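Local coordinates for glycosyl hydrolase family 2, TIM barrel domain protein (Parabacteroides merdae ATCC 43184, PDB 6DXU) that probably hydrolyses beta-glucuronides, as a glycoside hydrolase family 2 beta-glucuronidase of a human gut bacterium, at residues D173-L181 with N431-T439. Sequence-based numbering, arbitrary orientation.
Sequences DLEMIPSDL and NDWPNDFNT. With NA (sodium ion), chain O.
The hydroxyl of Ser179 donates a hydrogen bond to Asp436, with Ser179 OG 2.5 Å from Asp436 OD2. The hydroxyl arrives from above the carboxylate plane, 42° out of it. With chi1 at 167°, Ser179 OG stands anti to the backbone N and also accepts from Leu181 N, at 2.9 Å. That second bond closes an ST turn. Two waters also donate to Asp436 OD2. One links it to Leu174 O. The other takes a hydrogen bond from Asp180 N and is itself a ligand of the sodium ion.

The metal is held by three backbone carbonyls of 173-181. Asp173 O and Met176 O come from the two ends of a type I turn, and Pro178 O follows a cis peptide bond. Two waters complete the five ligands found here. Asp436 is therefore a second-shell residue, joined to the ion through one water.

Apolar groups flank the same carboxylate. Leu174 CD2 lies 3.4 Å from Asp436 CG. Leu181 approaches from the opposite direction to Asp436, and Leu181 CD1 sits 3.3 Å from Asp436 OD1. This methyl also reaches Trp433 CD1, at 4.1 Å.

Phe437 extends the contact past Leu174. Its CZ is 3.3 Å from Leu174 O, and Glu175 OE2 meets the ring edge near CE1. Glu175 OE1 is bonded to Gly398 N.

Arg52 of the second subunit forms a salt bridge with Asp436 OD1. With an alanine here instead of Asp436, that arginine would probably lose this charge partner, and Ser179 and the sodium-bound water their shared acceptor. One buried carboxylate thus ties the sodium-binding segment 173-181 of the sugar-binding domain to a loop following a TIM-barrel strand, and both to the neighbouring subunit.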
loop_
_atom_site.group_PDB
_atom_site.type_symbol
_atom_site.label_atom_id
_atom_site.label_comp_id
_atom_site.label_asym_id
_atom_site.label_seq_id
_atom_site.Cartn_x
_atom_site.Cartn_y
_atom_site.Cartn_z
ATOM N N ASP D 173 -21.871 -1.164 -2.314
ATOM C CA ASP D 173 -20.575 -0.861 -2.923
ATOM C C ASP D 173 -20.813 -0.591 -4.402
ATOM O O ASP D 173 -21.139 -1.514 -5.150
ATOM C CB ASP D 173 -19.616 -2.027 -2.709
ATOM C CG ASP D 173 -18.217 -1.758 -3.235
ATOM O OD1 ASP D 173 -17.990 -0.732 -3.921
ATOM O OD2 ASP D 173 -17.348 -2.615 -2.958
ATOM N N LEU D 174 -20.657 0.666 -4.817
ATOM C CA LEU D 174 -20.875 1.009 -6.218
ATOM C C LEU D 174 -19.864 0.340 -7.143
ATOM O O LEU D 174 -20.140 0.192 -8.341
ATOM C CB LEU D 174 -20.811 2.535 -6.387
ATOM C CG LEU D 174 -21.973 3.250 -5.676
ATOM C CD1 LEU D 174 -21.706 4.761 -5.596
ATOM C CD2 LEU D 174 -23.305 2.950 -6.376
ATOM N N GLU D 175 -18.706 -0.061 -6.615
ATOM C CA GLU D 175 -17.648 -0.676 -7.412
ATOM C C GLU D 175 -17.696 -2.191 -7.367
ATOM O O GLU D 175 -16.694 -2.845 -7.674
ATOM C CB GLU D 175 -16.263 -0.185 -6.965
ATOM C CG GLU D 175 -16.019 1.329 -7.150
ATOM C CD GLU D 175 -15.982 1.731 -8.626
ATOM O OE1 GLU D 175 -15.782 0.847 -9.505
ATOM O OE2 GLU D 175 -16.198 2.928 -8.915
ATOM N N MET D 176 -18.842 -2.758 -6.992
ATOM C CA MET D 176 -19.046 -4.195 -6.936
ATOM C C MET D 176 -20.370 -4.518 -7.614
ATOM O O MET D 176 -21.348 -3.779 -7.440
ATOM C CB MET D 176 -19.059 -4.679 -5.469
ATOM C CG MET D 176 -19.266 -6.187 -5.287
ATOM S SD MET D 176 -19.537 -6.614 -3.537
ATOM C CE MET D 176 -21.247 -6.079 -3.309
ATOM N N ILE D 177 -20.398 -5.583 -8.417
ATOM C CA ILE D 177 -21.672 -6.013 -8.996
ATOM C C ILE D 177 -22.282 -7.049 -8.063
ATOM O O ILE D 177 -21.534 -7.776 -7.389
ATOM C CB ILE D 177 -21.514 -6.570 -10.419
ATOM C CG1 ILE D 177 -20.618 -7.812 -10.445
ATOM C CG2 ILE D 177 -20.972 -5.479 -11.332
ATOM C CD1 ILE D 177 -20.646 -8.578 -11.818
ATOM N N PRO D 178 -23.627 -7.133 -7.958
ATOM C CA PRO D 178 -24.608 -6.303 -8.673
ATOM C C PRO D 178 -24.803 -4.911 -8.065
ATOM O O PRO D 178 -24.290 -4.612 -6.984
ATOM C CB PRO D 178 -25.912 -7.095 -8.518
ATOM C CG PRO D 178 -25.769 -7.741 -7.181
ATOM C CD PRO D 178 -24.295 -8.103 -7.066
ATOM N N SER D 179 -25.573 -4.091 -8.775
ATOM C CA SER D 179 -25.899 -2.736 -8.352
ATOM C C SER D 179 -27.074 -2.734 -7.384
ATOM O O SER D 179 -28.038 -3.492 -7.554
ATOM C CB SER D 179 -26.255 -1.892 -9.578
ATOM O OG SER D 179 -26.858 -0.668 -9.195
ATOM N N ASP D 180 -27.014 -1.846 -6.387
ATOM C CA ASP D 180 -28.157 -1.635 -5.505
ATOM C C ASP D 180 -29.343 -1.007 -6.220
ATOM O O ASP D 180 -30.404 -0.861 -5.611
ATOM C CB ASP D 180 -27.746 -0.761 -4.300
ATOM C CG ASP D 180 -26.962 -1.556 -3.253
ATOM O OD1 ASP D 180 -27.569 -2.432 -2.597
ATOM O OD2 ASP D 180 -25.744 -1.339 -3.117
ATOM N N LEU D 181 -29.197 -0.606 -7.484
ATOM C CA LEU D 181 -30.378 -0.211 -8.245
ATOM C C LEU D 181 -31.221 -1.412 -8.650
ATOM O O LEU D 181 -32.357 -1.237 -9.102
ATOM C CB LEU D 181 -29.965 0.566 -9.499
ATOM C CG LEU D 181 -29.182 1.855 -9.223
ATOM C CD1 LEU D 181 -28.658 2.457 -10.522
ATOM C CD2 LEU D 181 -30.043 2.863 -8.496
ATOM N N ASN D 431 -28.303 -3.082 -18.805
ATOM C CA ASN D 431 -27.074 -2.318 -18.692
ATOM C C ASN D 431 -27.204 -0.920 -19.266
ATOM O O ASN D 431 -26.245 -0.148 -19.198
ATOM C CB ASN D 431 -25.920 -3.081 -19.354
ATOM C CG ASN D 431 -25.592 -4.356 -18.612
ATOM O OD1 ASN D 431 -25.777 -5.460 -19.124
ATOM N ND2 ASN D 431 -25.168 -4.208 -17.360
ATOM N N ASP D 432 -28.369 -0.574 -19.808
ATOM C CA ASP D 432 -28.691 0.802 -20.171
ATOM C C ASP D 432 -29.262 1.617 -19.005
ATOM O O ASP D 432 -29.679 2.761 -19.214
ATOM C CB ASP D 432 -29.689 0.808 -21.339
ATOM C CG ASP D 432 -31.003 0.115 -20.999
ATOM O OD1 ASP D 432 -31.133 -0.453 -19.888
ATOM O OD2 ASP D 432 -31.918 0.130 -21.853
ATOM N N TRP D 433 -29.322 1.049 -17.800
ATOM C CA TRP D 433 -29.915 1.715 -16.642
ATOM C C TRP D 433 -28.826 2.505 -15.918
ATOM O O TRP D 433 -27.886 1.892 -15.384
ATOM C CB TRP D 433 -30.542 0.675 -15.720
ATOM C CG TRP D 433 -31.472 1.169 -14.649
ATOM C CD1 TRP D 433 -31.201 2.100 -13.680
ATOM C CD2 TRP D 433 -32.809 0.713 -14.403
ATOM N NE1 TRP D 433 -32.292 2.257 -12.857
ATOM C CE2 TRP D 433 -33.295 1.426 -13.284
ATOM C CE3 TRP D 433 -33.653 -0.216 -15.032
ATOM C CZ2 TRP D 433 -34.586 1.234 -12.772
ATOM C CZ3 TRP D 433 -34.936 -0.408 -14.521
ATOM C CH2 TRP D 433 -35.387 0.315 -13.402
ATOM N N PRO D 434 -28.872 3.845 -15.902
ATOM C CA PRO D 434 -27.731 4.612 -15.373
ATOM C C PRO D 434 -27.815 4.932 -13.890
ATOM O O PRO D 434 -28.755 4.521 -13.202
ATOM C CB PRO D 434 -27.792 5.902 -16.189
ATOM C CG PRO D 434 -29.294 6.130 -16.313
ATOM C CD PRO D 434 -29.915 4.734 -16.447
ATOM N N ASN D 435 -26.790 5.642 -13.407
ATOM C CA ASN D 435 -26.790 6.443 -12.182
ATOM C C ASN D 435 -26.120 5.785 -10.974
ATOM O O ASN D 435 -26.210 6.319 -9.865
ATOM C CB ASN D 435 -28.207 6.887 -11.784
ATOM C CG ASN D 435 -28.196 8.195 -11.003
ATOM O OD1 ASN D 435 -27.250 8.985 -11.110
ATOM N ND2 ASN D 435 -29.223 8.412 -10.192
ATOM N N ASP D 436 -25.400 4.676 -11.148
ATOM C CA ASP D 436 -24.480 4.327 -10.061
ATOM C C ASP D 436 -23.193 5.150 -10.108
ATOM O O ASP D 436 -22.392 5.097 -9.164
ATOM C CB ASP D 436 -24.134 2.834 -10.078
ATOM C CG ASP D 436 -25.029 2.011 -9.146
ATOM O OD1 ASP D 436 -25.963 2.585 -8.551
ATOM O OD2 ASP D 436 -24.797 0.789 -9.004
ATOM N N PHE D 437 -22.991 5.926 -11.171
ATOM C CA PHE D 437 -21.815 6.765 -11.340
ATOM C C PHE D 437 -22.258 8.119 -11.879
ATOM O O PHE D 437 -23.345 8.250 -12.444
ATOM C CB PHE D 437 -20.794 6.101 -12.288
ATOM C CG PHE D 437 -20.460 4.696 -11.896
ATOM C CD1 PHE D 437 -19.395 4.440 -11.042
ATOM C CD2 PHE D 437 -21.258 3.634 -12.316
ATOM C CE1 PHE D 437 -19.115 3.140 -10.644
ATOM C CE2 PHE D 437 -20.975 2.339 -11.924
ATOM C CZ PHE D 437 -19.914 2.094 -11.086
ATOM N N ASN D 438 -21.403 9.129 -11.711
ATOM C CA ASN D 438 -21.750 10.452 -12.221
ATOM C C ASN D 438 -21.532 10.584 -13.723
ATOM O O ASN D 438 -21.733 11.674 -14.263
ATOM C CB ASN D 438 -20.958 11.550 -11.499
ATOM C CG ASN D 438 -19.477 11.547 -11.849
ATOM O OD1 ASN D 438 -18.926 10.546 -12.306
ATOM N ND2 ASN D 438 -18.825 12.685 -11.631
ATOM N N THR D 439 -21.104 9.525 -14.404
ATOM C CA THR D 439 -21.064 9.509 -15.859
ATOM C C THR D 439 -21.680 8.209 -16.341
ATOM O O THR D 439 -21.753 7.228 -15.601
ATOM C CB THR D 439 -19.639 9.615 -16.420
ATOM O OG1 THR D 439 -18.861 8.511 -15.949
ATOM C CG2 THR D 439 -18.977 10.915 -15.987
HETATM NA NA NA O . -22.979 -2.767 -5.940
HETATM O O HOH W 1 -23.710 -3.065 -3.707
HETATM O O HOH W 2 -22.531 -0.209 -9.437
HETATM O O HOH W 3 -24.278 -0.736 -6.319
#